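PDB 2UVP: DNA replication regulator protein HobA from Helicobacter pylori, which is required to initiate DNA replication and increases the binding of DnaA to the oriC region. Local coordinates for residues S37-L42 with D150-L154; G54-A60 with S87-N92; P116-G122 with I137-L143; K130-S135 with E146-D150. One frame throughout, in Å; residues are numbered along the deposited sequence.

Interaction 1 (S37-L42 with D150-L154)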
loop_
_atom_site.group_PDB
_atom_site.type_symbol
_atom_site.label_atom_id
_atom_site.label_comp_id
_atom_site.label_asym_id
_atom_site.label_seq_id
_atom_site.Cartn_x
_atom_site.Cartn_y
_atom_site.Cartn_z
ATOM N N SER A 37 0.834 -34.969 1.805
ATOM C CA SER A 37 0.699 -34.254 0.522
ATOM C C SER A 37 2.090 -34.136 -0.110
ATOM O O SER A 37 3.110 -34.285 0.573
ATOM C CB SER A 37 0.021 -32.888 0.667
ATOM O OG SER A 37 0.798 -31.986 1.445
ATOM N N SER A 38 2.132 -33.885 -1.413
ATOM C CA SER A 38 3.361 -34.030 -2.173
ATOM C C SER A 38 4.220 -32.776 -2.134
ATOM O O SER A 38 4.635 -32.263 -3.181
ATOM C CB SER A 38 3.033 -34.408 -3.610
ATOM O OG SER A 38 2.553 -35.744 -3.671
ATOM N N TYR A 39 4.512 -32.296 -0.926
ATOM C CA TYR A 39 5.259 -31.047 -0.780
ATOM C C TYR A 39 6.679 -31.110 -1.348
ATOM O O TYR A 39 7.167 -30.108 -1.868
ATOM C CB TYR A 39 5.265 -30.566 0.684
ATOM C CG TYR A 39 6.035 -31.465 1.624
ATOM C CD1 TYR A 39 7.408 -31.309 1.781
ATOM C CD2 TYR A 39 5.389 -32.471 2.353
ATOM C CE1 TYR A 39 8.142 -32.124 2.624
ATOM C CE2 TYR A 39 6.111 -33.294 3.209
ATOM C CZ TYR A 39 7.489 -33.111 3.332
ATOM O OH TYR A 39 8.259 -33.888 4.159
ATOM N N ALA A 40 7.349 -32.266 -1.245
ATOM C CA ALA A 40 8.699 -32.413 -1.795
ATOM C C ALA A 40 8.670 -32.245 -3.315
ATOM O O ALA A 40 9.454 -31.481 -3.877
ATOM C CB ALA A 40 9.329 -33.777 -1.413
ATOM N N LYS A 41 7.748 -32.946 -3.974
ATOM C CA LYS A 41 7.632 -32.845 -5.433
ATOM C C LYS A 41 7.264 -31.424 -5.877
ATOM O O LYS A 41 7.838 -30.889 -6.839
ATOM C CB LYS A 41 6.611 -33.845 -5.985
ATOM C CG LYS A 41 6.485 -33.775 -7.512
ATOM C CD LYS A 41 5.470 -34.755 -8.081
ATOM C CE LYS A 41 4.043 -34.409 -7.672
ATOM N NZ LYS A 41 3.059 -35.336 -8.320
ATOM N N LEU A 42 6.333 -30.811 -5.158
ATOM C CA LEU A 42 5.889 -29.444 -5.493
ATOM C C LEU A 42 7.015 -28.439 -5.308
ATOM O O LEU A 42 7.196 -27.508 -6.127
ATOM C CB LEU A 42 4.675 -29.069 -4.650
ATOM C CG LEU A 42 3.282 -29.553 -5.093
ATOM C CD1 LEU A 42 3.306 -30.806 -5.929
ATOM C CD2 LEU A 42 2.384 -29.745 -3.897
ATOM N N ASP A 150 -2.017 -32.271 -7.579
ATOM C CA ASP A 150 -1.444 -32.299 -6.237
ATOM C C ASP A 150 -1.235 -30.872 -5.753
ATOM O O ASP A 150 -0.726 -30.017 -6.489
ATOM C CB ASP A 150 -0.101 -33.033 -6.223
ATOM C CG ASP A 150 -0.240 -34.531 -6.445
ATOM O OD1 ASP A 150 0.807 -35.222 -6.466
ATOM O OD2 ASP A 150 -1.386 -35.019 -6.586
ATOM N N CYS A 151 -1.657 -30.616 -4.523
ATOM C CA CYS A 151 -1.350 -29.352 -3.873
ATOM C C CYS A 151 -0.737 -29.658 -2.519
ATOM O O CYS A 151 -0.749 -30.807 -2.065
ATOM C CB CYS A 151 -2.610 -28.533 -3.680
ATOM S SG CYS A 151 -3.684 -29.210 -2.425
ATOM N N LEU A 152 -0.183 -28.633 -1.886
ATOM C CA LEU A 152 0.279 -28.760 -0.515
ATOM C C LEU A 152 -0.939 -28.475 0.343
ATOM O O LEU A 152 -1.556 -27.409 0.248
ATOM C CB LEU A 152 1.432 -27.775 -0.279
ATOM C CG LEU A 152 2.193 -27.499 1.023
ATOM C CD1 LEU A 152 2.240 -28.617 2.047
ATOM C CD2 LEU A 152 3.613 -27.054 0.616
ATOM N N LEU A 153 -1.312 -29.450 1.167
ATOM C CA LEU A 153 -2.539 -29.369 1.940
ATOM C C LEU A 153 -2.291 -28.847 3.346
ATOM O O LEU A 153 -1.375 -29.327 4.029
ATOM C CB LEU A 153 -3.183 -30.747 2.023
ATOM C CG LEU A 153 -4.097 -31.101 0.857
ATOM C CD1 LEU A 153 -4.495 -32.594 0.965
ATOM C CD2 LEU A 153 -5.309 -30.181 0.841
ATOM N N LEU A 154 -3.099 -27.861 3.747
ATOM C CA LEU A 154 -3.040 -27.256 5.087
ATOM C C LEU A 154 -4.400 -27.436 5.753
ATOM O O LEU A 154 -5.403 -27.587 5.070
ATOM C CB LEU A 154 -2.752 -25.747 5.002
ATOM C CG LEU A 154 -1.598 -25.173 4.162
ATOM C CD1 LEU A 154 -1.857 -23.680 3.888
ATOM C CD2 LEU A 154 -0.256 -25.343 4.825
HETATM O O HOH W 1 -0.199 -33.473 -2.704
#

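Interaction 2 (G54-A60 with S87-N92)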
loop_
_atom_site.group_PDB
_atom_site.type_symbol
_atom_site.label_atom_id
_atom_site.label_comp_id
_atom_site.label_asym_id
_atom_site.label_seq_id
_atom_site.Cartn_x
_atom_site.Cartn_y
_atom_site.Cartn_z
ATOM N N GLY A 54 11.680 -18.781 -14.693
ATOM C CA GLY A 54 10.260 -18.542 -14.414
ATOM C C GLY A 54 10.003 -17.470 -13.357
ATOM O O GLY A 54 10.834 -17.225 -12.489
ATOM N N SER A 55 8.842 -16.836 -13.443
ATOM C CA SER A 55 8.395 -15.864 -12.448
ATOM C C SER A 55 7.394 -16.507 -11.480
ATOM O O SER A 55 6.683 -17.461 -11.829
ATOM C CB SER A 55 7.772 -14.625 -13.143
ATOM O OG SER A 55 6.694 -15.007 -13.973
ATOM N N LEU A 56 7.351 -16.010 -10.244
ATOM C CA LEU A 56 6.364 -16.480 -9.272
ATOM C C LEU A 56 5.382 -15.361 -8.988
ATOM O O LEU A 56 5.777 -14.264 -8.559
ATOM C CB LEU A 56 7.034 -16.925 -7.960
ATOM C CG LEU A 56 7.953 -18.139 -8.053
ATOM C CD1 LEU A 56 8.716 -18.265 -6.751
ATOM C CD2 LEU A 56 7.125 -19.388 -8.328
ATOM N N LEU A 57 4.109 -15.620 -9.264
ATOM C CA LEU A 57 3.075 -14.616 -9.036
ATOM C C LEU A 57 2.373 -15.064 -7.771
ATOM O O LEU A 57 1.631 -16.057 -7.778
ATOM C CB LEU A 57 2.095 -14.547 -10.219
ATOM C CG LEU A 57 2.517 -13.657 -11.410
ATOM C CD1 LEU A 57 3.844 -14.040 -11.997
ATOM C CD2 LEU A 57 1.385 -13.710 -12.464
ATOM N N VAL A 58 2.603 -14.331 -6.690
ATOM C CA VAL A 58 2.222 -14.803 -5.363
ATOM C C VAL A 58 0.933 -14.136 -4.909
ATOM O O VAL A 58 0.785 -12.903 -4.960
ATOM C CB VAL A 58 3.359 -14.542 -4.308
ATOM C CG1 VAL A 58 3.046 -15.286 -3.006
ATOM C CG2 VAL A 58 4.721 -15.025 -4.823
ATOM N N SER A 59 -0.011 -14.951 -4.441
ATOM C CA SER A 59 -1.264 -14.440 -3.910
ATOM C C SER A 59 -1.599 -15.166 -2.600
ATOM O O SER A 59 -1.066 -16.260 -2.331
ATOM C CB SER A 59 -2.411 -14.634 -4.920
ATOM O OG SER A 59 -2.568 -15.995 -5.278
ATOM N N ALA A 60 -2.491 -14.567 -1.816
ATOM C CA ALA A 60 -2.935 -15.168 -0.527
ATOM C C ALA A 60 -4.313 -14.672 -0.195
ATOM O O ALA A 60 -4.705 -13.564 -0.605
ATOM C CB ALA A 60 -1.979 -14.805 0.595
ATOM N N SER A 87 12.634 -13.595 -9.424
ATOM C CA SER A 87 11.497 -13.079 -10.158
ATOM C C SER A 87 10.183 -13.386 -9.405
ATOM O O SER A 87 9.532 -14.402 -9.651
ATOM C CB SER A 87 11.481 -13.666 -11.570
ATOM O OG SER A 87 10.381 -13.151 -12.292
ATOM N N VAL A 88 9.809 -12.489 -8.487
ATOM C CA VAL A 88 8.684 -12.695 -7.578
ATOM C C VAL A 88 7.802 -11.458 -7.658
ATOM O O VAL A 88 8.293 -10.319 -7.603
ATOM C CB VAL A 88 9.163 -12.894 -6.111
ATOM C CG1 VAL A 88 7.968 -13.223 -5.162
ATOM C CG2 VAL A 88 10.245 -13.973 -6.009
ATOM N N ILE A 89 6.505 -11.683 -7.812
ATOM C CA ILE A 89 5.545 -10.614 -8.011
ATOM C C ILE A 89 4.401 -10.761 -7.015
ATOM O O ILE A 89 3.935 -11.879 -6.762
ATOM C CB ILE A 89 4.977 -10.667 -9.447
ATOM C CG1 ILE A 89 6.067 -10.314 -10.484
ATOM C CG2 ILE A 89 3.737 -9.792 -9.611
ATOM C CD1 ILE A 89 6.425 -11.460 -11.307
ATOM N N ASP A 90 3.969 -9.629 -6.444
ATOM C CA ASP A 90 2.784 -9.574 -5.603
ATOM C C ASP A 90 1.549 -9.572 -6.514
ATOM O O ASP A 90 1.170 -8.545 -7.085
ATOM C CB ASP A 90 2.823 -8.331 -4.702
ATOM C CG ASP A 90 1.594 -8.202 -3.804
ATOM O OD1 ASP A 90 0.563 -8.869 -4.055
ATOM O OD2 ASP A 90 1.675 -7.387 -2.850
ATOM N N PHE A 91 0.932 -10.741 -6.657
ATOM C CA PHE A 91 -0.219 -10.884 -7.524
ATOM C C PHE A 91 -1.473 -10.236 -6.933
ATOM O O PHE A 91 -2.259 -9.637 -7.682
ATOM C CB PHE A 91 -0.435 -12.372 -7.862
ATOM C CG PHE A 91 -1.522 -12.624 -8.885
ATOM C CD1 PHE A 91 -1.573 -11.901 -10.067
ATOM C CD2 PHE A 91 -2.456 -13.639 -8.682
ATOM C CE1 PHE A 91 -2.576 -12.141 -11.016
ATOM C CE2 PHE A 91 -3.460 -13.893 -9.626
ATOM C CZ PHE A 91 -3.514 -13.140 -10.797
ATOM N N ASN A 92 -1.651 -10.316 -5.608
ATOM C CA ASN A 92 -2.780 -9.644 -4.936
ATOM C C ASN A 92 -2.841 -8.194 -5.354
ATOM O O ASN A 92 -3.925 -7.653 -5.503
ATOM C CB ASN A 92 -2.666 -9.645 -3.398
ATOM C CG ASN A 92 -3.237 -10.911 -2.732
ATOM O OD1 ASN A 92 -3.641 -10.885 -1.558
ATOM N ND2 ASN A 92 -3.232 -11.995 -3.436
#

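Interaction 3 (P116-G122 with I137-L143)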
loop_
_atom_site.group_PDB
_atom_site.type_symbol
_atom_site.label_atom_id
_atom_site.label_comp_id
_atom_site.label_asym_id
_atom_site.label_seq_id
_atom_site.Cartn_x
_atom_site.Cartn_y
_atom_site.Cartn_z
ATOM N N PRO A 116 5.066 -17.422 -16.231
ATOM C CA PRO A 116 4.589 -17.274 -14.851
ATOM C C PRO A 116 4.207 -18.601 -14.200
ATOM O O PRO A 116 3.853 -19.550 -14.889
ATOM C CB PRO A 116 3.340 -16.415 -15.019
ATOM C CG PRO A 116 2.770 -16.917 -16.350
ATOM C CD PRO A 116 3.990 -17.145 -17.208
ATOM N N MET A 117 4.276 -18.634 -12.871
ATOM C CA MET A 117 3.728 -19.730 -12.080
ATOM C C MET A 117 2.990 -19.063 -10.931
ATOM O O MET A 117 3.521 -18.117 -10.333
ATOM C CB MET A 117 4.840 -20.651 -11.553
ATOM C CG MET A 117 4.353 -21.624 -10.480
ATOM S SD MET A 117 5.640 -22.678 -9.776
ATOM C CE MET A 117 5.782 -23.925 -11.048
ATOM N N PHE A 118 1.768 -19.521 -10.656
ATOM C CA PHE A 118 0.962 -18.958 -9.578
ATOM C C PHE A 118 1.280 -19.660 -8.281
ATOM O O PHE A 118 1.200 -20.887 -8.208
ATOM C CB PHE A 118 -0.526 -19.107 -9.851
ATOM C CG PHE A 118 -1.004 -18.321 -11.025
ATOM C CD1 PHE A 118 -1.076 -16.933 -10.971
ATOM C CD2 PHE A 118 -1.402 -18.974 -12.180
ATOM C CE1 PHE A 118 -1.535 -16.195 -12.074
ATOM C CE2 PHE A 118 -1.858 -18.249 -13.294
ATOM C CZ PHE A 118 -1.926 -16.863 -13.241
ATOM N N TRP A 119 1.624 -18.895 -7.258
ATOM C CA TRP A 119 1.833 -19.477 -5.924
ATOM C C TRP A 119 0.762 -18.891 -5.049
ATOM O O TRP A 119 0.765 -17.682 -4.775
ATOM C CB TRP A 119 3.203 -19.088 -5.401
ATOM C CG TRP A 119 3.570 -19.576 -4.027
ATOM C CD1 TRP A 119 2.783 -20.261 -3.119
ATOM C CD2 TRP A 119 4.835 -19.388 -3.400
ATOM N NE1 TRP A 119 3.506 -20.507 -1.967
ATOM C CE2 TRP A 119 4.762 -19.971 -2.111
ATOM C CE3 TRP A 119 6.022 -18.761 -3.796
ATOM C CZ2 TRP A 119 5.850 -19.983 -1.236
ATOM C CZ3 TRP A 119 7.101 -18.770 -2.939
ATOM C CH2 TRP A 119 7.008 -19.383 -1.658
ATOM N N HIS A 120 -0.197 -19.718 -4.635
ATOM C CA HIS A 120 -1.318 -19.167 -3.872
ATOM C C HIS A 120 -1.377 -19.830 -2.514
ATOM O O HIS A 120 -1.198 -21.046 -2.421
ATOM C CB HIS A 120 -2.657 -19.336 -4.600
ATOM C CG HIS A 120 -3.821 -18.853 -3.798
ATOM N ND1 HIS A 120 -4.120 -17.512 -3.656
ATOM C CD2 HIS A 120 -4.698 -19.523 -3.004
ATOM C CE1 HIS A 120 -5.167 -17.385 -2.861
ATOM N NE2 HIS A 120 -5.505 -18.585 -2.420
ATOM N N VAL A 121 -1.656 -19.033 -1.486
ATOM C CA VAL A 121 -1.795 -19.546 -0.121
ATOM C C VAL A 121 -3.156 -19.242 0.466
ATOM O O VAL A 121 -3.541 -18.078 0.620
ATOM C CB VAL A 121 -0.717 -18.954 0.815
ATOM C CG1 VAL A 121 -0.834 -19.590 2.205
ATOM C CG2 VAL A 121 0.665 -19.179 0.202
ATOM N N GLY A 122 -3.885 -20.301 0.820
ATOM C CA GLY A 122 -5.074 -20.164 1.627
ATOM C C GLY A 122 -6.347 -20.340 0.821
ATOM O O GLY A 122 -6.350 -21.002 -0.234
ATOM N N ILE A 137 -1.642 -22.718 -16.635
ATOM C CA ILE A 137 -0.430 -22.105 -16.098
ATOM C C ILE A 137 0.028 -22.931 -14.888
ATOM O O ILE A 137 -0.801 -23.380 -14.103
ATOM C CB ILE A 137 -0.621 -20.595 -15.737
ATOM C CG1 ILE A 137 -0.781 -19.739 -17.002
ATOM C CG2 ILE A 137 0.603 -20.035 -14.995
ATOM C CD1 ILE A 137 -2.179 -19.665 -17.554
ATOM N N PRO A 138 1.342 -23.174 -14.773
ATOM C CA PRO A 138 1.897 -23.887 -13.629
ATOM C C PRO A 138 1.528 -23.205 -12.315
ATOM O O PRO A 138 1.301 -21.989 -12.290
ATOM C CB PRO A 138 3.403 -23.806 -13.873
ATOM C CG PRO A 138 3.542 -23.633 -15.349
ATOM C CD PRO A 138 2.385 -22.796 -15.749
ATOM N N SER A 139 1.427 -23.990 -11.239
ATOM C CA SER A 139 1.081 -23.434 -9.934
ATOM C C SER A 139 1.736 -24.170 -8.756
ATOM O O SER A 139 2.173 -25.318 -8.877
ATOM C CB SER A 139 -0.436 -23.346 -9.762
ATOM O OG SER A 139 -1.023 -24.631 -9.807
ATOM N N PHE A 140 1.827 -23.472 -7.631
ATOM C CA PHE A 140 2.364 -24.007 -6.383
ATOM C C PHE A 140 1.302 -23.615 -5.389
ATOM O O PHE A 140 1.248 -22.460 -4.942
ATOM C CB PHE A 140 3.671 -23.262 -6.106
ATOM C CG PHE A 140 4.478 -23.748 -4.912
ATOM C CD1 PHE A 140 5.290 -22.828 -4.236
ATOM C CD2 PHE A 140 4.527 -25.091 -4.530
ATOM C CE1 PHE A 140 6.124 -23.224 -3.161
ATOM C CE2 PHE A 140 5.353 -25.501 -3.465
ATOM C CZ PHE A 140 6.144 -24.560 -2.774
ATOM N N LEU A 141 0.409 -24.553 -5.080
ATOM C CA LEU A 141 -0.803 -24.222 -4.354
ATOM C C LEU A 141 -0.790 -24.781 -2.946
ATOM O O LEU A 141 -0.654 -25.999 -2.742
ATOM C CB LEU A 141 -2.044 -24.727 -5.100
ATOM C CG LEU A 141 -2.194 -24.242 -6.552
ATOM C CD1 LEU A 141 -3.457 -24.832 -7.212
ATOM C CD2 LEU A 141 -2.193 -22.733 -6.642
ATOM N N TRP A 142 -0.938 -23.880 -1.984
ATOM C CA TRP A 142 -0.979 -24.249 -0.589
ATOM C C TRP A 142 -2.391 -23.996 -0.155
ATOM O O TRP A 142 -2.769 -22.854 0.131
ATOM C CB TRP A 142 -0.014 -23.371 0.208
ATOM C CG TRP A 142 1.433 -23.474 -0.145
ATOM C CD1 TRP A 142 2.004 -23.951 -1.302
ATOM C CD2 TRP A 142 2.509 -23.014 0.675
ATOM N NE1 TRP A 142 3.383 -23.834 -1.223
ATOM C CE2 TRP A 142 3.711 -23.272 -0.014
ATOM C CE3 TRP A 142 2.568 -22.443 1.960
ATOM C CZ2 TRP A 142 4.977 -22.961 0.532
ATOM C CZ3 TRP A 142 3.829 -22.123 2.500
ATOM C CH2 TRP A 142 5.011 -22.389 1.786
ATOM N N LEU A 143 -3.198 -25.059 -0.140
ATOM C CA LEU A 143 -4.647 -24.904 -0.029
ATOM C C LEU A 143 -5.214 -25.653 1.151
ATOM O O LEU A 143 -4.552 -26.546 1.695
ATOM C CB LEU A 143 -5.343 -25.423 -1.310
ATOM C CG LEU A 143 -4.857 -24.825 -2.639
ATOM C CD1 LEU A 143 -5.491 -25.579 -3.827
ATOM C CD2 LEU A 143 -5.146 -23.333 -2.702
#

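Interaction 4 (K130-S135 with E146-D150)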
loop_
_atom_site.group_PDB
_atom_site.type_symbol
_atom_site.label_atom_id
_atom_site.label_comp_id
_atom_site.label_asym_id
_atom_site.label_seq_id
_atom_site.Cartn_x
_atom_site.Cartn_y
_atom_site.Cartn_z
ATOM N N LYS A 130 -10.278 -18.739 -8.760
ATOM C CA LYS A 130 -10.422 -20.180 -8.931
ATOM C C LYS A 130 -10.182 -20.569 -10.384
ATOM O O LYS A 130 -9.412 -21.475 -10.661
ATOM C CB LYS A 130 -11.795 -20.658 -8.447
ATOM C CG LYS A 130 -11.941 -22.168 -8.442
ATOM C CD LYS A 130 -12.530 -22.667 -7.121
ATOM C CE LYS A 130 -14.036 -22.821 -7.188
ATOM N NZ LYS A 130 -14.487 -23.968 -6.328
ATOM N N THR A 131 -10.808 -19.839 -11.302
ATOM C CA THR A 131 -10.653 -20.097 -12.731
ATOM C C THR A 131 -9.195 -19.983 -13.183
ATOM O O THR A 131 -8.727 -20.774 -13.991
ATOM C CB THR A 131 -11.573 -19.150 -13.549
ATOM O OG1 THR A 131 -12.937 -19.360 -13.152
ATOM C CG2 THR A 131 -11.450 -19.411 -15.035
ATOM N N ILE A 132 -8.473 -19.004 -12.646
ATOM C CA ILE A 132 -7.082 -18.793 -13.017
ATOM C C ILE A 132 -6.218 -19.959 -12.518
ATOM O O ILE A 132 -5.380 -20.503 -13.253
ATOM C CB ILE A 132 -6.594 -17.411 -12.495
ATOM C CG1 ILE A 132 -6.875 -16.349 -13.559
ATOM C CG2 ILE A 132 -5.118 -17.433 -12.138
ATOM C CD1 ILE A 132 -6.740 -14.937 -13.072
ATOM N N LEU A 133 -6.464 -20.365 -11.278
ATOM C CA LEU A 133 -5.681 -21.430 -10.674
ATOM C C LEU A 133 -5.988 -22.773 -11.336
ATOM O O LEU A 133 -5.134 -23.650 -11.378
ATOM C CB LEU A 133 -5.909 -21.460 -9.161
ATOM C CG LEU A 133 -5.458 -20.183 -8.431
ATOM C CD1 LEU A 133 -5.724 -20.307 -6.952
ATOM C CD2 LEU A 133 -3.994 -19.847 -8.692
ATOM N N LEU A 134 -7.205 -22.900 -11.865
ATOM C CA LEU A 134 -7.639 -24.070 -12.650
ATOM C C LEU A 134 -7.004 -24.151 -14.046
ATOM O O LEU A 134 -7.092 -25.192 -14.718
ATOM C CB LEU A 134 -9.162 -24.043 -12.789
ATOM C CG LEU A 134 -10.082 -25.076 -12.117
ATOM C CD1 LEU A 134 -9.441 -25.856 -10.970
ATOM C CD2 LEU A 134 -11.374 -24.420 -11.661
ATOM N N SER A 135 -6.372 -23.057 -14.475
ATOM C CA SER A 135 -5.838 -22.936 -15.831
ATOM C C SER A 135 -4.604 -23.808 -16.103
ATOM O O SER A 135 -4.159 -24.559 -15.235
ATOM C CB SER A 135 -5.549 -21.466 -16.161
ATOM O OG SER A 135 -4.345 -21.024 -15.555
ATOM N N GLU A 146 -7.857 -29.780 -1.875
ATOM C CA GLU A 146 -7.269 -29.957 -3.190
ATOM C C GLU A 146 -8.191 -29.347 -4.242
ATOM O O GLU A 146 -9.404 -29.509 -4.189
ATOM C CB GLU A 146 -6.999 -31.433 -3.503
ATOM C CG GLU A 146 -6.117 -31.598 -4.747
ATOM C CD GLU A 146 -5.811 -33.042 -5.103
ATOM O OE1 GLU A 146 -5.279 -33.784 -4.255
ATOM O OE2 GLU A 146 -6.083 -33.434 -6.259
ATOM N N LEU A 147 -7.604 -28.626 -5.186
ATOM C CA LEU A 147 -8.386 -27.983 -6.223
ATOM C C LEU A 147 -8.375 -28.818 -7.490
ATOM O O LEU A 147 -9.406 -29.018 -8.119
ATOM C CB LEU A 147 -7.825 -26.575 -6.497
ATOM C CG LEU A 147 -8.337 -25.785 -7.703
ATOM C CD1 LEU A 147 -9.743 -25.245 -7.443
ATOM C CD2 LEU A 147 -7.377 -24.659 -8.044
ATOM N N LYS A 148 -7.207 -29.353 -7.822
ATOM C CA LYS A 148 -6.858 -29.612 -9.204
ATOM C C LYS A 148 -5.887 -30.789 -9.217
ATOM O O LYS A 148 -6.294 -31.933 -9.005
ATOM C CB LYS A 148 -6.223 -28.316 -9.739
ATOM C CG LYS A 148 -5.904 -28.190 -11.235
ATOM C CD LYS A 148 -5.035 -26.917 -11.443
ATOM C CE LYS A 148 -4.719 -26.643 -12.910
ATOM N NZ LYS A 148 -3.523 -27.373 -13.406
ATOM N N GLU A 149 -4.605 -30.503 -9.452
ATOM C CA GLU A 149 -3.532 -31.483 -9.327
ATOM C C GLU A 149 -3.091 -31.534 -7.859
ATOM O O GLU A 149 -3.727 -30.925 -6.991
ATOM C CB GLU A 149 -2.342 -31.093 -10.220
ATOM C CG GLU A 149 -2.704 -30.599 -11.630
ATOM C CD GLU A 149 -3.296 -31.682 -12.533
ATOM O OE1 GLU A 149 -3.176 -32.888 -12.211
ATOM O OE2 GLU A 149 -3.889 -31.320 -13.578
ATOM N N ASP A 150 -2.017 -32.271 -7.579
ATOM C CA ASP A 150 -1.444 -32.299 -6.237
ATOM C C ASP A 150 -1.235 -30.872 -5.753
ATOM O O ASP A 150 -0.726 -30.017 -6.489
ATOM C CB ASP A 150 -0.101 -33.033 -6.223
ATOM C CG ASP A 150 -0.240 -34.531 -6.445
ATOM O OD1 ASP A 150 0.807 -35.222 -6.466
ATOM O OD2 ASP A 150 -1.386 -35.019 -6.586
#

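Interaction 1 (S37-L42 with D150-L154)
Lys41 and Asp150 cross at about a right angle, and the ammonium group reaches the carboxylate oxygen from above: Lys41 NZ lies 2.9 Å from Asp150 OD1, 42° out of the carboxylate plane. The lysine chain is extended except for one bend at chi3 (67°), which swings its end over to the acid. Ser38, at the N-cap position of helix 39-51, gives the same oxygen a weak hydrogen bond from OG, 3.3 Å from Asp150 OD1. Its backbone N instead uses a water, which is 2.7 Å from Ser38 N and also donates to Cys151 O. Ser37 OG receives a weak but straight bond from Leu153 N at 3.3 Å, though its stronger partner is Glu35. Beside these polar groups, Leu42 CD2 abuts the peptide link, 3.4 Å from Cys151 C and equally far from Leu152 N, while Tyr39 CB touches both methyls of Leu152, CD1 at 3.8 Å. Strand 152-153 bonds to strand 139-143, so the start of helix 39-51 is laid against the sheet's end strand. Two donors on OD1 would probably favour the charged form of Asp150, whose side chain is exposed while Leu42 and Leu152 are buried.

Interaction 2 (G54-A60 with S87-N92)
Leu56 and Leu57 meet Val88 and Ile89 as paired residues of two parallel strands, the closely zipped part of this contact. Leu56 N donates to Ser87 O at 2.8 Å, and Leu56 O in turn takes Ile89 N almost head-on. Val58 N bonds to Ile89 O at 2.8 Å with a nearly linear N-H (173°). Side chains pair on both faces. On one, Leu57 CD1 and Ile89 CD1 are 3.7 Å apart, the two chains running side by side. On the other, Val58 CG2 meets Val88 CG1 at 3.7 Å. The first torsion of Ile89 puts CG1 beside its backbone N, and chi2 of 112° then carries CD1 to Leu57 CD1. Packing is close at the strand start too, where Ser87 OG is buried against Ser55 CB at 3.1 Å and has no polar partner. The solvent side lies at Asp90, Asn92 and the outer flank of Ile89, beside which an acetate ion is bound. Strand pairing gives way to a turn at a buried end: Phe91 N reaches Val58 O by a bent bond of 144°, and Ser59 CB comes to the edge of the Phe91 ring. The pair closes the beta-alpha-beta unit made with helix 65-75, whose Leu68 packs on Val58; helix 102-112 covers Leu57 and Phe91 through Ile109, and strand 116-121 flanks strand 55-60 on its other side.

Interaction 3 (P116-G122 with I137-L143)
Trp119 and Phe140 both carry CG opposite the backbone N (chi1 179° and -175°), whereas Trp142 turns its CG beside the N; these choices gather three rings on one face of two neighbouring parallel strands. The strands belong to a beta-alpha-beta crossover through helix 127-133, in a five-stranded parallel sheet of order 2-1-3-4-5, the flavodoxin-like order consistent with SIS-clan membership. Phe140 turns its edge to the face of Trp119, with CD1 3.5 Å above the Trp119 ring plane and the planes at 51°. Trp142 NE1 lies 3.2 Å above the centre of the Phe140 ring. Five backbone bonds hold the strands in step, among them Phe140 N to Phe118 O at 2.7 Å and Gly122 N to Trp142 O at 2.9 Å. On the opposite face, Phe118 CE2 meets Ile137 CG2 at 3.5 Å, and Leu143 CD2 touches the His120 ring at its edge. His120 ND1 is held by Ser59 of the adjoining strand. Helix 161-180 covers the aromatic side, with Phe172 edge-to-face to Trp119, and helix 127-133 the other. Trp119 NE1 stands over the Trp142 ring, toward its rim, 3.4 Å from Trp142 NE1: two donors in contact without a bond.

Interaction 4 (K130-S135 with E146-D150)
Peptide carbonyls are the flat groups here, and the end of the Lys148 side chain lies against three of them. Its CE lies over the face of the Leu134 carbonyl, 3.3 Å from Leu134 O, while the other two are met at their oxygen ends: Lys148 CD is 3.3 Å from Leu133 O, and CE is 3.2 Å from Ser135 O. The chain runs extended to a last bend at chi4 (-86°), which leaves NZ near Ser135 O at an angle too poor for a hydrogen bond; a long salt bridge to Glu149 is its charged link. Alongside, Leu147 packs among Lys130, Leu133 and Leu134. Leu134 CD1 sits tightly on Leu147 CG at 3.4 Å, Leu133 CB touches Leu147 CD2 at 3.7 Å, and the aliphatic part of Lys130 flanks Leu147 CD1. Helix 127-133 is the crossover helix between strands 116-121 and 139-143, and the loop 146-150, which also carries the calcium-binding Glu146 and Glu149, follows the second of these, so the contact folds that loop back over the helix's C-terminal end. Both Leu133 and Leu147 also rest on Leu141 of the sheet. Ser135 OG turns back to Ile132 O at 2.6 Å, in the carbonyl plane, sharing that oxygen with Ser135 N.

Three of the four contacts build or border one parallel sheet, ordered 88-90, 55-60, 116-121, 139-143, 152-153. Interactions 2 and 3, centres 9 Å apart, adjoin where strands 55-60 and 116-121 pair. Interaction 1 lies at the far edge, its centre 11 Å from that of interaction 3 and 18 Å from that of interaction 2. The centres of interactions 3 and 4 are 8 Å apart. Along the chain, interactions 2 and 3 lie between the two segments of interaction 1, and interaction 4 ends on the same stretch as interaction 1; 3 and 4 alternate. Loop 146-150, with its calcium-binding glutamates, packs on helix 127-133 and runs on into edge strand 152-153.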